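ASCH domain-containing protein (Pyrococcus horikoshii, PDB 2Z0T) is of unknown function but carries an ASCH domain of the PUA clan and so probably binds RNA. Local coordinates at residues M5-E9 / E10-L14. Residues are numbered along the deposited sequence; the frame is centred on the assembly and turned at random.
Sequences MGLQE and EYIEL
The phenol ring of Tyr-11 carries CG of Glu-10 over the centre of one face, 3.8 Å above the plane, while the carboxamide of Gln-8 runs beside it in the same direction, the two planes 13° apart. NE2 of Gln-8 comes to 3.6 Å from CE2 of Tyr-11 in an oblique approach, and a water links the two ends, accepting from NE2 of Gln-8 at 2.9 Å and hydrogen-bonded to OH of Tyr-11. The Gln-8 chain reaches this far because it is extended beyond CG. The same ring makes a cation-pi contact with Lys-20. Gln-8 is also the N-cap residue of helix 9-16, which follows the edge strand 2-5 of the mixed five-stranded sheet of this ASCH domain. Its carbonyl O begins the backbone bonding of the helix, accepting from N of Tyr-11 at 3.0 Å, the donor standing 49° out of the carbonyl plane, and more weakly from N of Ile-12. Leu-7, just before the cap, has CG anti to its own N (chi1 -174°), which sends its two methyls to different helix residues: CD1 meets CB of Tyr-11 at 3.8 Å, and CD2 meets CG1 of Ile-12 at 3.8 Å, the latter two side chains sliding past each other in opposite directions. An alanine in place of Leu-7 would probably open a gap beside CB of Tyr-11 and CG1 of Ile-12, costing both their apolar partner, and would probably also reduce or lose the contact that Leu-7 makes with Phe-42 of strand 39-42.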
loop_
_atom_site.group_PDB
_atom_site.type_symbol
_atom_site.label_atom_id
_atom_site.label_comp_id
_atom_site.label_asym_id
_atom_site.label_seq_id
_atom_site.Cartn_x
_atom_site.Cartn_y
_atom_site.Cartn_z
ATOM N N MET A 5 2.358 5.721 9.533
ATOM C CA MET A 5 1.049 5.170 9.231
ATOM C C MET A 5 0.924 3.757 9.776
ATOM O O MET A 5 1.919 3.047 9.954
ATOM C CB MET A 5 0.735 5.237 7.720
ATOM C CG MET A 5 1.736 4.624 6.760
ATOM S SD MET A 5 1.275 4.968 5.010
ATOM C CE MET A 5 2.202 6.448 4.680
ATOM N N GLY A 6 -0.307 3.370 10.083
ATOM C CA GLY A 6 -0.548 2.051 10.629
ATOM C C GLY A 6 -0.451 0.963 9.583
ATOM O O GLY A 6 -0.583 1.219 8.385
ATOM N N LEU A 7 -0.207 -0.257 10.040
ATOM C CA LEU A 7 -0.106 -1.403 9.150
ATOM C C LEU A 7 -0.413 -2.671 9.929
ATOM O O LEU A 7 0.142 -2.896 11.006
ATOM C CB LEU A 7 1.297 -1.493 8.552
ATOM C CG LEU A 7 1.483 -2.576 7.487
ATOM C CD1 LEU A 7 0.662 -2.222 6.245
ATOM C CD2 LEU A 7 2.960 -2.700 7.133
ATOM N N GLN A 8 -1.304 -3.497 9.389
ATOM C CA GLN A 8 -1.666 -4.744 10.048
ATOM C C GLN A 8 -0.461 -5.668 10.164
ATOM O O GLN A 8 0.408 -5.698 9.293
ATOM C CB GLN A 8 -2.800 -5.439 9.290
ATOM C CG GLN A 8 -4.134 -4.727 9.433
ATOM C CD GLN A 8 -5.293 -5.514 8.846
ATOM O OE1 GLN A 8 -6.455 -5.150 9.027
ATOM N NE2 GLN A 8 -4.982 -6.593 8.134
ATOM N N GLU A 9 -0.419 -6.427 11.253
ATOM C CA GLU A 9 0.683 -7.336 11.519
ATOM C C GLU A 9 1.061 -8.272 10.376
ATOM O O GLU A 9 2.244 -8.431 10.072
ATOM C CB GLU A 9 0.377 -8.166 12.767
ATOM C CG GLU A 9 1.485 -9.125 13.162
ATOM C CD GLU A 9 1.162 -9.900 14.427
ATOM O OE1 GLU A 9 0.930 -9.258 15.475
ATOM O OE2 GLU A 9 1.139 -11.148 14.374
ATOM N N GLU A 10 0.068 -8.891 9.742
ATOM C CA GLU A 10 0.353 -9.830 8.663
ATOM C C GLU A 10 1.142 -9.204 7.523
ATOM O O GLU A 10 1.923 -9.885 6.861
ATOM C CB GLU A 10 -0.939 -10.460 8.115
ATOM C CG GLU A 10 -1.810 -9.548 7.263
ATOM C CD GLU A 10 -2.836 -10.325 6.443
ATOM O OE1 GLU A 10 -2.426 -11.153 5.600
ATOM O OE2 GLU A 10 -4.050 -10.111 6.640
ATOM N N TYR A 11 0.950 -7.910 7.298
ATOM C CA TYR A 11 1.663 -7.229 6.224
ATOM C C TYR A 11 3.085 -6.861 6.622
ATOM O O TYR A 11 3.976 -6.804 5.776
ATOM C CB TYR A 11 0.891 -5.984 5.785
ATOM C CG TYR A 11 -0.466 -6.322 5.231
ATOM C CD1 TYR A 11 -0.604 -7.268 4.211
ATOM C CD2 TYR A 11 -1.620 -5.727 5.739
ATOM C CE1 TYR A 11 -1.858 -7.612 3.714
ATOM C CE2 TYR A 11 -2.880 -6.066 5.248
ATOM C CZ TYR A 11 -2.990 -7.010 4.238
ATOM O OH TYR A 11 -4.234 -7.356 3.762
ATOM N N ILE A 12 3.300 -6.621 7.910
ATOM C CA ILE A 12 4.632 -6.280 8.389
ATOM C C ILE A 12 5.592 -7.417 8.054
ATOM O O ILE A 12 6.696 -7.185 7.559
ATOM C CB ILE A 12 4.634 -6.036 9.921
ATOM C CG1 ILE A 12 3.799 -4.795 10.243
ATOM C CG2 ILE A 12 6.065 -5.863 10.426
ATOM C CD1 ILE A 12 3.708 -4.467 11.722
ATOM N N GLU A 13 5.156 -8.648 8.307
ATOM C CA GLU A 13 5.978 -9.817 8.038
ATOM C C GLU A 13 6.233 -10.032 6.546
ATOM O O GLU A 13 7.358 -10.327 6.142
ATOM C CB GLU A 13 5.322 -11.067 8.630
ATOM C CG GLU A 13 6.134 -12.336 8.427
ATOM C CD GLU A 13 5.461 -13.563 9.005
ATOM O OE1 GLU A 13 4.301 -13.839 8.628
ATOM O OE2 GLU A 13 6.093 -14.254 9.835
ATOM N N LEU A 14 5.188 -9.879 5.736
ATOM C CA LEU A 14 5.301 -10.068 4.290
ATOM C C LEU A 14 6.252 -9.072 3.641
ATOM O O LEU A 14 6.949 -9.402 2.681
ATOM C CB LEU A 14 3.918 -9.972 3.641
ATOM C CG LEU A 14 2.991 -11.153 3.946
ATOM C CD1 LEU A 14 1.575 -10.834 3.514
ATOM C CD2 LEU A 14 3.510 -12.395 3.232
HETATM O O HOH W 1 -6.452 -7.220 5.743
#